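Local coordinates for protein fatty acid amide hydrolase (Candida albicans, PDB 6KVR) that probably hydrolyses monocarboxylic acid amides to the carboxylate and ammonium, as a member of the amidase signature family, at residues A[80-85]-A[105-110]; A[99-104]-A[132-137]; A[123-128]-A[164-169]. One frame throughout, in Å; residues are numbered along the deposited sequence.

Interaction 1. Residues A[80-85]-A[105-110]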
ATOM      1  N   ALA A  80      26.966  12.162  31.789  1.00 36.61           N
ATOM      2  CA  ALA A  80      25.964  11.361  32.477  1.00 40.94           C
ATOM      3  C   ALA A  80      24.607  11.510  31.811  1.00 38.00           C
ATOM      4  O   ALA A  80      23.863  10.534  31.668  1.00 35.45           O
ATOM      5  CB  ALA A  80      25.889  11.765  33.949  1.00 39.23           C
ATOM      6  N   ILE A  81      24.279  12.725  31.376  1.00 41.54           N
ATOM      7  CA  ILE A  81      23.012  12.952  30.693  1.00 35.90           C
ATOM      8  C   ILE A  81      23.029  12.311  29.306  1.00 38.77           C
ATOM      9  O   ILE A  81      22.163  11.487  28.979  1.00 38.41           O
ATOM     10  CB  ILE A  81      22.711  14.459  30.626  1.00 37.23           C
ATOM     11  CG1 ILE A  81      22.275  14.957  32.004  1.00 38.71           C
ATOM     12  CG2 ILE A  81      21.637  14.754  29.568  1.00 36.76           C
ATOM     13  CD1 ILE A  81      22.080  16.452  32.084  1.00 37.86           C
ATOM     14  N   THR A  82      24.036  12.653  28.485  1.00 34.19           N
ATOM     15  CA  THR A  82      24.054  12.271  27.077  1.00 34.29           C
ATOM     16  C   THR A  82      24.395  10.805  26.847  1.00 39.44           C
ATOM     17  O   THR A  82      24.332  10.356  25.701  1.00 42.36           O
ATOM     18  CB  THR A  82      25.029  13.145  26.270  1.00 31.59           C
ATOM     19  OG1 THR A  82      26.354  13.062  26.814  1.00 33.63           O
ATOM     20  CG2 THR A  82      24.580  14.579  26.278  1.00 28.27           C
ATOM     21  N   ASP A  83      24.731  10.037  27.880  1.00 38.34           N
ATOM     22  CA  ASP A  83      24.929   8.601  27.716  1.00 34.66           C
ATOM     23  C   ASP A  83      23.849   7.798  28.434  1.00 34.99           C
ATOM     24  O   ASP A  83      24.079   6.672  28.880  1.00 36.59           O
ATOM     25  CB  ASP A  83      26.329   8.188  28.170  1.00 35.83           C
ATOM     26  CG  ASP A  83      27.411   8.617  27.173  1.00 42.34           C
ATOM     27  OD1 ASP A  83      27.094   8.704  25.961  1.00 39.48           O
ATOM     28  OD2 ASP A  83      28.574   8.861  27.584  1.00 40.23           O
ATOM     29  N   LEU A  84      22.660   8.367  28.538  1.00 32.41           N
ATOM     30  CA  LEU A  84      21.472   7.627  28.927  1.00 36.83           C
ATOM     31  C   LEU A  84      20.615   7.412  27.683  1.00 37.02           C
ATOM     32  O   LEU A  84      20.574   8.272  26.800  1.00 30.89           O
ATOM     33  CB  LEU A  84      20.666   8.410  29.960  1.00 37.40           C
ATOM     34  CG  LEU A  84      20.974   8.407  31.449  1.00 42.22           C
ATOM     35  CD1 LEU A  84      19.971   9.341  32.135  1.00 38.27           C
ATOM     36  CD2 LEU A  84      20.989   7.007  32.049  1.00 45.38           C
ATOM     37  N   SER A  85      19.920   6.274  27.619  1.00 35.51           N
ATOM     38  CA  SER A  85      18.972   6.078  26.531  1.00 34.85           C
ATOM     39  C   SER A  85      17.860   7.114  26.616  1.00 38.29           C
ATOM     40  O   SER A  85      17.546   7.635  27.691  1.00 37.56           O
ATOM     41  CB  SER A  85      18.364   4.679  26.570  1.00 37.64           C
ATOM     42  OG  SER A  85      17.362   4.610  27.571  1.00 38.72           O
ATOM     43  N   LYS A 105      20.870  21.267  27.048  1.00 32.87           N
ATOM     44  CA  LYS A 105      22.169  21.932  26.965  1.00 30.65           C
ATOM     45  C   LYS A 105      23.303  20.926  26.806  1.00 32.44           C
ATOM     46  O   LYS A 105      24.304  21.212  26.133  1.00 30.74           O
ATOM     47  CB  LYS A 105      22.398  22.794  28.206  1.00 30.52           C
ATOM     48  CG  LYS A 105      21.315  23.828  28.467  1.00 39.09           C
ATOM     49  CD  LYS A 105      21.794  24.919  29.414  1.00 44.33           C
ATOM     50  CE  LYS A 105      21.556  26.301  28.844  1.00 50.31           C
ATOM     51  NZ  LYS A 105      22.587  26.615  27.810  1.00 53.94           N
ATOM     52  N   ALA A 106      23.177  19.750  27.427  1.00 31.27           N
ATOM     53  CA  ALA A 106      24.201  18.728  27.245  1.00 30.03           C
ATOM     54  C   ALA A 106      24.243  18.267  25.795  1.00 32.37           C
ATOM     55  O   ALA A 106      25.296  18.312  25.147  1.00 33.23           O
ATOM     56  CB  ALA A 106      23.953  17.553  28.186  1.00 28.73           C
ATOM     57  N   PHE A 107      23.085  17.860  25.257  1.00 30.70           N
ATOM     58  CA  PHE A 107      23.020  17.419  23.870  1.00 28.95           C
ATOM     59  C   PHE A 107      23.414  18.538  22.913  1.00 25.63           C
ATOM     60  O   PHE A 107      24.122  18.301  21.925  1.00 27.39           O
ATOM     61  CB  PHE A 107      21.613  16.899  23.559  1.00 26.15           C
ATOM     62  CG  PHE A 107      21.380  15.501  24.040  1.00 29.66           C
ATOM     63  CD1 PHE A 107      21.894  14.423  23.337  1.00 25.92           C
ATOM     64  CD2 PHE A 107      20.665  15.263  25.207  1.00 28.93           C
ATOM     65  CE1 PHE A 107      21.697  13.140  23.783  1.00 28.57           C
ATOM     66  CE2 PHE A 107      20.467  13.980  25.662  1.00 27.88           C
ATOM     67  CZ  PHE A 107      20.978  12.912  24.947  1.00 32.71           C
ATOM     68  N   ALA A 108      22.986  19.767  23.199  1.00 28.71           N
ATOM     69  CA  ALA A 108      23.344  20.892  22.341  1.00 26.15           C
ATOM     70  C   ALA A 108      24.859  21.076  22.279  1.00 33.10           C
ATOM     71  O   ALA A 108      25.434  21.291  21.199  1.00 27.96           O
ATOM     72  CB  ALA A 108      22.664  22.167  22.849  1.00 29.72           C
ATOM     73  N   HIS A 109      25.517  21.022  23.446  1.00 29.40           N
ATOM     74  CA  HIS A 109      26.973  21.031  23.499  1.00 30.23           C
ATOM     75  C   HIS A 109      27.553  19.875  22.688  1.00 30.04           C
ATOM     76  O   HIS A 109      28.411  20.076  21.821  1.00 29.45           O
ATOM     77  CB  HIS A 109      27.419  20.954  24.968  1.00 31.81           C
ATOM     78  CG  HIS A 109      28.871  21.252  25.196  1.00 39.07           C
ATOM     79  ND1 HIS A 109      29.398  21.432  26.460  1.00 38.57           N
ATOM     80  CD2 HIS A 109      29.907  21.387  24.333  1.00 35.29           C
ATOM     81  CE1 HIS A 109      30.693  21.673  26.362  1.00 36.64           C
ATOM     82  NE2 HIS A 109      31.027  21.656  25.084  1.00 38.26           N
ATOM     83  N   ARG A 110      27.073  18.650  22.938  1.00 26.89           N
ATOM     84  CA  ARG A 110      27.636  17.496  22.245  1.00 29.17           C
ATOM     85  C   ARG A 110      27.386  17.563  20.739  1.00 30.06           C
ATOM     86  O   ARG A 110      28.223  17.092  19.956  1.00 28.41           O
ATOM     87  CB  ARG A 110      27.080  16.200  22.844  1.00 23.28           C
ATOM     88  CG  ARG A 110      27.923  14.953  22.539  1.00 27.13           C
ATOM     89  CD  ARG A 110      27.644  13.789  23.505  1.00 27.93           C
ATOM     90  NE  ARG A 110      28.191  12.525  23.012  1.00 30.12           N
ATOM     91  CZ  ARG A 110      28.346  11.423  23.739  1.00 33.65           C
ATOM     92  NH1 ARG A 110      28.025  11.384  25.023  1.00 33.75           N
ATOM     93  NH2 ARG A 110      28.845  10.331  23.166  1.00 28.67           N
TER
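T82, the last residue of helix 76-82, splits its side chain between an apolar and a polar partner on helix 100-118. Its methyl CG2 stands almost exactly over the middle of the F107 ring, 3.9 Å from the ring centroid and 5° off the normal, a CH-pi contact made on one face. The same methyl reaches A106 CB at 3.6 Å, so it touches both the ring and the alanine one residue earlier. I81 extends this apolar patch, its CG2 lying 3.9 Å from A106 CB and meeting the ring obliquely.

The hydroxyl branch turns the other way. R110 NH1 donates to T82 OG1 at 3.0 Å, close to the guanidinium plane, and also to D83 OD1 at 3.0 Å, the second bond belonging to a salt bridge. The carboxylate and guanidinium planes are nearly perpendicular (85°), and OD1 is met from above the carboxylate plane, so this is a single-nitrogen contact and not the flat, two-pronged pairing of acid and arginine.

Torsions place these groups. R110 has CG anti to its backbone N (chi1 -161°) and runs extended from CG to NE, which carries the guanidinium across to the end of the other helix. T82 puts OG1 between its backbone N and carbonyl carbon, where it also hydrogen bonds to E78 O.

Farther out, R110 NE donates a hydrogen bond to Y243 O and Y69 OH bonds both R110 NH2 and D83 OD2, while R301 forms a second salt bridge with D83 OD1. D83, just past the helical turn, thus faces two arginines. Such a cluster would be expected to keep the aspartate ionised, and every nitrogen of the largely buried guanidinium has a hydrogen-bonding partner.

Interaction 2. Residues A[99-104]-A[132-137]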
ATOM      1  N   SER A  99      15.667  18.479  34.561  1.00 37.06           N
ATOM      2  CA  SER A  99      14.967  19.491  33.800  1.00 36.60           C
ATOM      3  C   SER A  99      15.161  19.235  32.308  1.00 38.13           C
ATOM      4  O   SER A  99      16.114  18.578  31.880  1.00 35.63           O
ATOM      5  CB  SER A  99      15.461  20.887  34.182  1.00 37.51           C
ATOM      6  OG  SER A  99      16.673  21.211  33.527  1.00 41.69           O
ATOM      7  N   SER A 100      14.216  19.724  31.511  1.00 37.38           N
ATOM      8  CA  SER A 100      14.394  19.625  30.067  1.00 39.09           C
ATOM      9  C   SER A 100      15.541  20.508  29.621  1.00 32.48           C
ATOM     10  O   SER A 100      16.324  20.125  28.743  1.00 34.21           O
ATOM     11  CB  SER A 100      13.108  20.007  29.334  1.00 34.00           C
ATOM     12  OG  SER A 100      12.145  19.002  29.504  1.00 39.82           O
ATOM     13  N   VAL A 101      15.668  21.681  30.243  1.00 36.13           N
ATOM     14  CA  VAL A 101      16.717  22.625  29.877  1.00 32.85           C
ATOM     15  C   VAL A 101      18.098  21.992  30.038  1.00 36.43           C
ATOM     16  O   VAL A 101      18.932  22.035  29.125  1.00 34.68           O
ATOM     17  CB  VAL A 101      16.583  23.906  30.713  1.00 34.83           C
ATOM     18  CG1 VAL A 101      17.836  24.764  30.565  1.00 27.42           C
ATOM     19  CG2 VAL A 101      15.323  24.673  30.294  1.00 35.52           C
ATOM     20  N   GLU A 102      18.363  21.395  31.201  1.00 35.43           N
ATOM     21  CA  GLU A 102      19.675  20.808  31.430  1.00 34.41           C
ATOM     22  C   GLU A 102      19.937  19.643  30.470  1.00 31.96           C
ATOM     23  O   GLU A 102      21.054  19.491  29.961  1.00 29.58           O
ATOM     24  CB  GLU A 102      19.784  20.409  32.903  1.00 32.19           C
ATOM     25  CG  GLU A 102      19.541  18.966  33.237  1.00 39.08           C
ATOM     26  CD  GLU A 102      19.604  18.712  34.741  1.00 49.20           C
ATOM     27  OE1 GLU A 102      20.686  18.913  35.352  1.00 43.72           O
ATOM     28  OE2 GLU A 102      18.557  18.337  35.312  1.00 48.15           O
ATOM     29  N   VAL A 103      18.908  18.847  30.162  1.00 32.62           N
ATOM     30  CA  VAL A 103      19.086  17.761  29.205  1.00 28.44           C
ATOM     31  C   VAL A 103      19.383  18.316  27.816  1.00 30.02           C
ATOM     32  O   VAL A 103      20.237  17.790  27.093  1.00 28.92           O
ATOM     33  CB  VAL A 103      17.855  16.841  29.211  1.00 35.53           C
ATOM     34  CG1 VAL A 103      17.826  15.961  27.953  1.00 33.54           C
ATOM     35  CG2 VAL A 103      17.860  15.985  30.469  1.00 36.92           C
ATOM     36  N   PHE A 104      18.726  19.419  27.442  1.00 31.91           N
ATOM     37  CA  PHE A 104      18.973  20.023  26.137  1.00 30.98           C
ATOM     38  C   PHE A 104      20.393  20.565  26.017  1.00 29.50           C
ATOM     39  O   PHE A 104      21.051  20.381  24.985  1.00 29.24           O
ATOM     40  CB  PHE A 104      17.972  21.142  25.880  1.00 33.23           C
ATOM     41  CG  PHE A 104      18.237  21.884  24.607  1.00 31.10           C
ATOM     42  CD1 PHE A 104      17.931  21.310  23.383  1.00 26.85           C
ATOM     43  CD2 PHE A 104      18.835  23.128  24.631  1.00 28.45           C
ATOM     44  CE1 PHE A 104      18.188  21.988  22.220  1.00 31.08           C
ATOM     45  CE2 PHE A 104      19.097  23.808  23.471  1.00 30.10           C
ATOM     46  CZ  PHE A 104      18.783  23.242  22.261  1.00 27.69           C
ATOM     47  N   GLN A 132      12.359  26.158  23.296  1.00 39.57           N
ATOM     48  CA  GLN A 132      11.479  24.990  23.326  1.00 36.46           C
ATOM     49  C   GLN A 132      11.645  24.204  24.618  1.00 35.55           C
ATOM     50  O   GLN A 132      10.661  23.754  25.215  1.00 37.22           O
ATOM     51  CB  GLN A 132      11.765  24.063  22.149  1.00 37.63           C
ATOM     52  CG  GLN A 132      11.521  24.617  20.788  1.00 41.88           C
ATOM     53  CD  GLN A 132      11.977  23.636  19.727  1.00 41.29           C
ATOM     54  OE1 GLN A 132      11.535  22.481  19.714  1.00 35.96           O
ATOM     55  NE2 GLN A 132      12.885  24.079  18.848  1.00 39.54           N
ATOM     56  N   ALA A 133      12.892  23.972  25.034  1.00 33.01           N
ATOM     57  CA  ALA A 133      13.115  23.233  26.271  1.00 34.69           C
ATOM     58  C   ALA A 133      12.546  23.983  27.462  1.00 32.83           C
ATOM     59  O   ALA A 133      12.053  23.362  28.410  1.00 36.97           O
ATOM     60  CB  ALA A 133      14.606  22.960  26.481  1.00 35.13           C
ATOM     61  N   GLU A 134      12.587  25.315  27.426  1.00 35.07           N
ATOM     62  CA  GLU A 134      12.010  26.101  28.513  1.00 38.84           C
ATOM     63  C   GLU A 134      10.500  25.904  28.591  1.00 37.65           C
ATOM     64  O   GLU A 134       9.951  25.663  29.675  1.00 35.17           O
ATOM     65  CB  GLU A 134      12.371  27.576  28.330  1.00 34.92           C
ATOM     66  CG  GLU A 134      13.598  27.976  29.150  1.00 38.22           C
ATOM     67  CD  GLU A 134      14.467  29.000  28.466  1.00 43.22           C
ATOM     68  OE1 GLU A 134      14.001  29.670  27.505  1.00 45.08           O
ATOM     69  OE2 GLU A 134      15.635  29.124  28.884  1.00 52.31           O
ATOM     70  N   GLU A 135       9.815  25.991  27.443  1.00 38.43           N
ATOM     71  CA  GLU A 135       8.380  25.720  27.408  1.00 40.08           C
ATOM     72  C   GLU A 135       8.068  24.363  28.014  1.00 34.91           C
ATOM     73  O   GLU A 135       7.110  24.224  28.777  1.00 35.24           O
ATOM     74  CB  GLU A 135       7.852  25.783  25.974  1.00 39.74           C
ATOM     75  CG  GLU A 135       8.349  26.945  25.164  1.00 45.80           C
ATOM     76  CD  GLU A 135       7.717  27.008  23.775  1.00 59.81           C
ATOM     77  OE1 GLU A 135       6.520  26.678  23.645  1.00 67.84           O
ATOM     78  OE2 GLU A 135       8.433  27.360  22.808  1.00 56.88           O
ATOM     79  N   ARG A 136       8.879  23.354  27.691  1.00 35.99           N
ATOM     80  CA  ARG A 136       8.665  22.028  28.257  1.00 38.66           C
ATOM     81  C   ARG A 136       8.672  22.080  29.776  1.00 38.76           C
ATOM     82  O   ARG A 136       7.799  21.503  30.436  1.00 39.09           O
ATOM     83  CB  ARG A 136       9.740  21.062  27.760  1.00 41.06           C
ATOM     84  CG  ARG A 136       9.703  20.821  26.274  1.00 39.93           C
ATOM     85  CD  ARG A 136       8.362  20.238  25.868  1.00 36.58           C
ATOM     86  NE  ARG A 136       8.346  19.929  24.448  1.00 38.14           N
ATOM     87  CZ  ARG A 136       7.948  20.769  23.508  1.00 40.06           C
ATOM     88  NH1 ARG A 136       7.514  21.987  23.812  1.00 39.94           N
ATOM     89  NH2 ARG A 136       7.974  20.374  22.236  1.00 33.02           N
ATOM     90  N   ASP A 137       9.647  22.782  30.346  1.00 35.56           N
ATOM     91  CA  ASP A 137       9.745  22.840  31.798  1.00 41.03           C
ATOM     92  C   ASP A 137       8.619  23.688  32.381  1.00 41.52           C
ATOM     93  O   ASP A 137       8.056  23.338  33.424  1.00 38.76           O
ATOM     94  CB  ASP A 137      11.121  23.373  32.208  1.00 36.70           C
ATOM     95  CG  ASP A 137      12.232  22.300  32.114  1.00 41.05           C
ATOM     96  OD1 ASP A 137      11.933  21.080  32.236  1.00 41.70           O
ATOM     97  OD2 ASP A 137      13.408  22.677  31.904  1.00 38.61           O
TER
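The first turn of helix 100-118 is gripped by a carboxylate from its neighbour, helix 126-143. D137 sets CG anti to its own carbonyl carbon (chi1 -79°) and presents both oxygens to consecutive amides: S100 N donates to OD1 at 2.8 Å, nearly straight at 168° and along the syn lone pair, while V101 N donates to OD2 at 3.0 Å from above the carboxylate plane.

Beneath this polar grip the packing is close because the residues are small. A133 CB points into the facing helix and rests 3.9 Å from F104 CB, with V101 CA about as near, and S100 CB lies 3.6 Å from A133 O. The segment axes approach to 8.5 Å at 151°, a nearly antiparallel pairing. F104 continues inward, its ring meeting Y198 edge-to-face. On the flank covered by protein, R136 gives only its CB to S100 OG; bent at chi2, it carries its guanidinium away to the carbonyl oxygens of G194 and A195.

Toward the partly exposed side the contact loosens. There V101 CG2 touches little more of E134 than its CG, at 3.9 Å, and the bent E134 chain crosses the valine obliquely.

S99 closes the helix end from within its own segment. E102 N donates to S99 OG at 2.9 Å, and S99 N returns a bond to E102 OE2. The first-turn amides, which lack acceptors from a preceding turn, and the helix dipole would favour a negative charge here, consistent with an ionised D137. S99 and E102 form a classic capping box, supplemented by an aspartate from the antiparallel partner helix.

Interaction 3. Residues A[123-128]-A[164-169]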
ATOM      1  N   GLU A 123      21.859  23.118   9.339  1.00 28.33           N
ATOM      2  CA  GLU A 123      21.209  24.224  10.018  1.00 28.52           C
ATOM      3  C   GLU A 123      21.309  23.968  11.511  1.00 30.12           C
ATOM      4  O   GLU A 123      21.110  22.842  11.974  1.00 33.63           O
ATOM      5  CB  GLU A 123      19.735  24.378   9.602  1.00 29.33           C
ATOM      6  CG  GLU A 123      19.507  25.237   8.351  1.00 37.24           C
ATOM      7  CD  GLU A 123      18.065  25.767   8.226  1.00 41.01           C
ATOM      8  OE1 GLU A 123      17.824  26.690   7.402  1.00 38.24           O
ATOM      9  OE2 GLU A 123      17.176  25.252   8.945  1.00 32.16           O
ATOM     10  N   LEU A 124      21.638  25.014  12.257  1.00 31.46           N
ATOM     11  CA  LEU A 124      21.728  24.945  13.705  1.00 29.30           C
ATOM     12  C   LEU A 124      20.857  26.044  14.279  1.00 25.19           C
ATOM     13  O   LEU A 124      20.892  27.175  13.793  1.00 30.07           O
ATOM     14  CB  LEU A 124      23.164  25.128  14.170  1.00 35.61           C
ATOM     15  CG  LEU A 124      24.006  23.886  14.402  1.00 36.18           C
ATOM     16  CD1 LEU A 124      25.438  24.322  14.735  1.00 30.98           C
ATOM     17  CD2 LEU A 124      23.396  23.103  15.532  1.00 29.58           C
ATOM     18  N   PHE A 125      20.052  25.711  15.280  1.00 25.59           N
ATOM     19  CA  PHE A 125      19.236  26.739  15.917  1.00 25.64           C
ATOM     20  C   PHE A 125      19.138  26.398  17.405  1.00 32.95           C
ATOM     21  O   PHE A 125      18.064  26.081  17.938  1.00 30.32           O
ATOM     22  CB  PHE A 125      17.858  26.915  15.266  1.00 30.67           C
ATOM     23  CG  PHE A 125      17.229  25.652  14.727  1.00 27.61           C
ATOM     24  CD1 PHE A 125      17.587  25.144  13.480  1.00 32.67           C
ATOM     25  CD2 PHE A 125      16.218  25.016  15.434  1.00 30.58           C
ATOM     26  CE1 PHE A 125      16.962  23.985  12.958  1.00 30.27           C
ATOM     27  CE2 PHE A 125      15.589  23.870  14.935  1.00 28.55           C
ATOM     28  CZ  PHE A 125      15.966  23.350  13.693  1.00 30.62           C
ATOM     29  N   ILE A 126      20.295  26.500  18.081  1.00 31.08           N
ATOM     30  CA  ILE A 126      20.389  26.119  19.489  1.00 29.06           C
ATOM     31  C   ILE A 126      19.521  27.032  20.344  1.00 29.60           C
ATOM     32  O   ILE A 126      18.886  26.584  21.306  1.00 28.02           O
ATOM     33  CB  ILE A 126      21.864  26.142  19.948  1.00 35.65           C
ATOM     34  CG1 ILE A 126      22.717  25.187  19.105  1.00 38.98           C
ATOM     35  CG2 ILE A 126      21.988  25.792  21.427  1.00 32.79           C
ATOM     36  CD1 ILE A 126      22.176  23.776  19.036  1.00 37.20           C
ATOM     37  N   ASP A 127      19.478  28.326  20.002  1.00 30.44           N
ATOM     38  CA  ASP A 127      18.680  29.285  20.765  1.00 32.52           C
ATOM     39  C   ASP A 127      17.192  28.936  20.725  1.00 38.60           C
ATOM     40  O   ASP A 127      16.517  28.928  21.765  1.00 38.99           O
ATOM     41  CB  ASP A 127      18.928  30.698  20.233  1.00 36.68           C
ATOM     42  CG  ASP A 127      18.713  30.803  18.723  1.00 51.83           C
ATOM     43  OD1 ASP A 127      18.700  31.944  18.186  1.00 59.74           O
ATOM     44  OD2 ASP A 127      18.564  29.746  18.066  1.00 55.34           O
ATOM     45  N   GLU A 128      16.658  28.635  19.531  1.00 33.45           N
ATOM     46  CA  GLU A 128      15.265  28.210  19.455  1.00 31.89           C
ATOM     47  C   GLU A 128      15.056  26.916  20.214  1.00 31.15           C
ATOM     48  O   GLU A 128      14.024  26.729  20.866  1.00 32.45           O
ATOM     49  CB  GLU A 128      14.833  28.037  18.005  1.00 31.21           C
ATOM     50  CG  GLU A 128      14.946  29.281  17.146  1.00 40.00           C
ATOM     51  CD  GLU A 128      14.621  28.979  15.695  1.00 42.23           C
ATOM     52  OE1 GLU A 128      13.706  28.162  15.459  1.00 39.64           O
ATOM     53  OE2 GLU A 128      15.282  29.536  14.797  1.00 41.84           O
ATOM     54  N   LYS A 164       8.728  24.122   9.636  1.00 27.04           N
ATOM     55  CA  LYS A 164       7.933  25.339   9.530  1.00 26.90           C
ATOM     56  C   LYS A 164       8.814  26.582   9.545  1.00 31.38           C
ATOM     57  O   LYS A 164       9.648  26.762  10.436  1.00 32.18           O
ATOM     58  CB  LYS A 164       6.926  25.392  10.673  1.00 32.70           C
ATOM     59  CG  LYS A 164       6.427  26.775  10.996  1.00 33.15           C
ATOM     60  CD  LYS A 164       5.332  26.718  12.045  1.00 41.54           C
ATOM     61  CE  LYS A 164       4.788  28.117  12.320  1.00 48.11           C
ATOM     62  NZ  LYS A 164       3.411  28.087  12.889  1.00 54.88           N
ATOM     63  N   ASP A 165       8.636  27.421   8.524  1.00 29.62           N
ATOM     64  CA  ASP A 165       9.254  28.735   8.415  1.00 31.30           C
ATOM     65  C   ASP A 165      10.763  28.661   8.252  1.00 29.99           C
ATOM     66  O   ASP A 165      11.460  29.614   8.582  1.00 29.43           O
ATOM     67  CB  ASP A 165       8.898  29.629   9.601  1.00 33.46           C
ATOM     68  CG  ASP A 165       7.418  29.963   9.632  1.00 41.47           C
ATOM     69  OD1 ASP A 165       6.836  30.059   8.529  1.00 40.64           O
ATOM     70  OD2 ASP A 165       6.838  30.106  10.735  1.00 42.20           O
ATOM     71  N   LYS A 166      11.282  27.563   7.713  1.00 29.30           N
ATOM     72  CA  LYS A 166      12.709  27.448   7.449  1.00 27.80           C
ATOM     73  C   LYS A 166      12.936  26.874   6.063  1.00 29.63           C
ATOM     74  O   LYS A 166      12.116  26.105   5.552  1.00 28.98           O
ATOM     75  CB  LYS A 166      13.398  26.590   8.494  1.00 29.38           C
ATOM     76  CG  LYS A 166      13.746  27.380   9.720  1.00 28.04           C
ATOM     77  CD  LYS A 166      14.283  26.506  10.822  1.00 33.52           C
ATOM     78  CE  LYS A 166      14.738  27.362  12.003  1.00 32.83           C
ATOM     79  NZ  LYS A 166      14.316  26.603  13.181  1.00 37.41           N
ATOM     80  N   ILE A 167      14.043  27.298   5.444  1.00 28.64           N
ATOM     81  CA  ILE A 167      14.421  26.758   4.148  1.00 26.34           C
ATOM     82  C   ILE A 167      14.395  25.248   4.216  1.00 29.58           C
ATOM     83  O   ILE A 167      14.920  24.644   5.161  1.00 27.06           O
ATOM     84  CB  ILE A 167      15.819  27.247   3.736  1.00 26.04           C
ATOM     85  CG1 ILE A 167      15.825  28.742   3.441  1.00 28.05           C
ATOM     86  CG2 ILE A 167      16.311  26.459   2.518  1.00 26.15           C
ATOM     87  CD1 ILE A 167      17.267  29.321   3.428  1.00 31.79           C
ATOM     88  N   THR A 168      13.781  24.631   3.206  1.00 23.47           N
ATOM     89  CA  THR A 168      13.779  23.185   3.038  1.00 26.68           C
ATOM     90  C   THR A 168      14.127  22.904   1.584  1.00 23.57           C
ATOM     91  O   THR A 168      13.298  23.097   0.691  1.00 26.12           O
ATOM     92  CB  THR A 168      12.428  22.590   3.419  1.00 23.48           C
ATOM     93  OG1 THR A 168      12.120  22.985   4.754  1.00 23.63           O
ATOM     94  CG2 THR A 168      12.462  21.055   3.332  1.00 22.83           C
ATOM     95  N   HIS A 169      15.353  22.462   1.345  1.00 22.00           N
ATOM     96  CA  HIS A 169      15.846  22.352  -0.011  1.00 25.12           C
ATOM     97  C   HIS A 169      16.154  20.931  -0.441  1.00 26.13           C
ATOM     98  O   HIS A 169      16.303  20.693  -1.646  1.00 22.84           O
ATOM     99  CB  HIS A 169      17.101  23.232  -0.187  1.00 28.69           C
ATOM    100  CG  HIS A 169      18.174  22.957   0.818  1.00 26.80           C
ATOM    101  ND1 HIS A 169      18.825  21.744   0.891  1.00 31.05           N
ATOM    102  CD2 HIS A 169      18.710  23.732   1.790  1.00 27.38           C
ATOM    103  CE1 HIS A 169      19.716  21.783   1.869  1.00 28.44           C
ATOM    104  NE2 HIS A 169      19.671  22.983   2.423  1.00 29.65           N
TER
HETATM  105  O   HOH W   1      16.180  28.947   7.233  1.00 36.50           O
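A cation-pi contact joined to a salt bridge ties the loop after strand 155-158 to the turn between strand 123-124, outermost in the mixed sheet of the amidase fold, and helix 126-143. K166 is the central side chain. With CG anti to its carbonyl carbon, it runs straight through CG and CD and then bends at chi4 (141°), which brings its ammonium over one face of the F125 ring. NZ stands 3.3 Å from the centroid of the F125 ring and 8° off the normal, so it sits above the ring centre and not over a rim atom. K166 CE follows on the same face as a CH-pi contact.

F125, at the N-cap position of the helix, holds CG between its backbone N and carbonyl carbon (chi1 34°), well short of the usual staggered value. Y163 meets this ring edge-to-face.

Within the first turn of the helix, E128 extends beyond CG and comes tip to tip with the lysine. K166 NZ donates to E128 OE1 at 2.8 Å, approaching from above the carboxylate plane. The ammonium is thus shared by a negative charge and an aromatic face, a combination that would favour its protonated state.

E123 crosses the aliphatic part of the same lysine obliquely, its OE2 lying 3.7 Å from K166 CD. Its carboxylate forms a salt bridge with R200 of the adjoining strand, and R200 also bonds I167 O, so the arginine joins strand and loop. The E123 side chain is about 11 Å from that of K158, predicted to belong to the charge relay system. The other carboxylate oxygen reaches the loop backbone through water: the water donates to E123 OE1 at 2.8 Å and accepts from I167 N at 3.2 Å.

In the fold
Helix 100-118 carries interactions 1 and 2 at successive turns, their centres 13 Å apart, and I81 of the first packs on E102 and V103 of the second. Along the chain these two interleave. Interaction 3 opens after interaction 1 has closed, its centre 21 Å away, but alternates with interaction 2, with which it shares helix 126-143 at a centre distance of 18 Å. I126 joins the set, packing on A108 and F104 of helix 100-118. Helices 76-82, 100-118 and 126-143 are thereby linked in turn, and interaction 3 connects these helices to strand 123-124, outermost in the mixed sheet, and to the loop after strand 155-158.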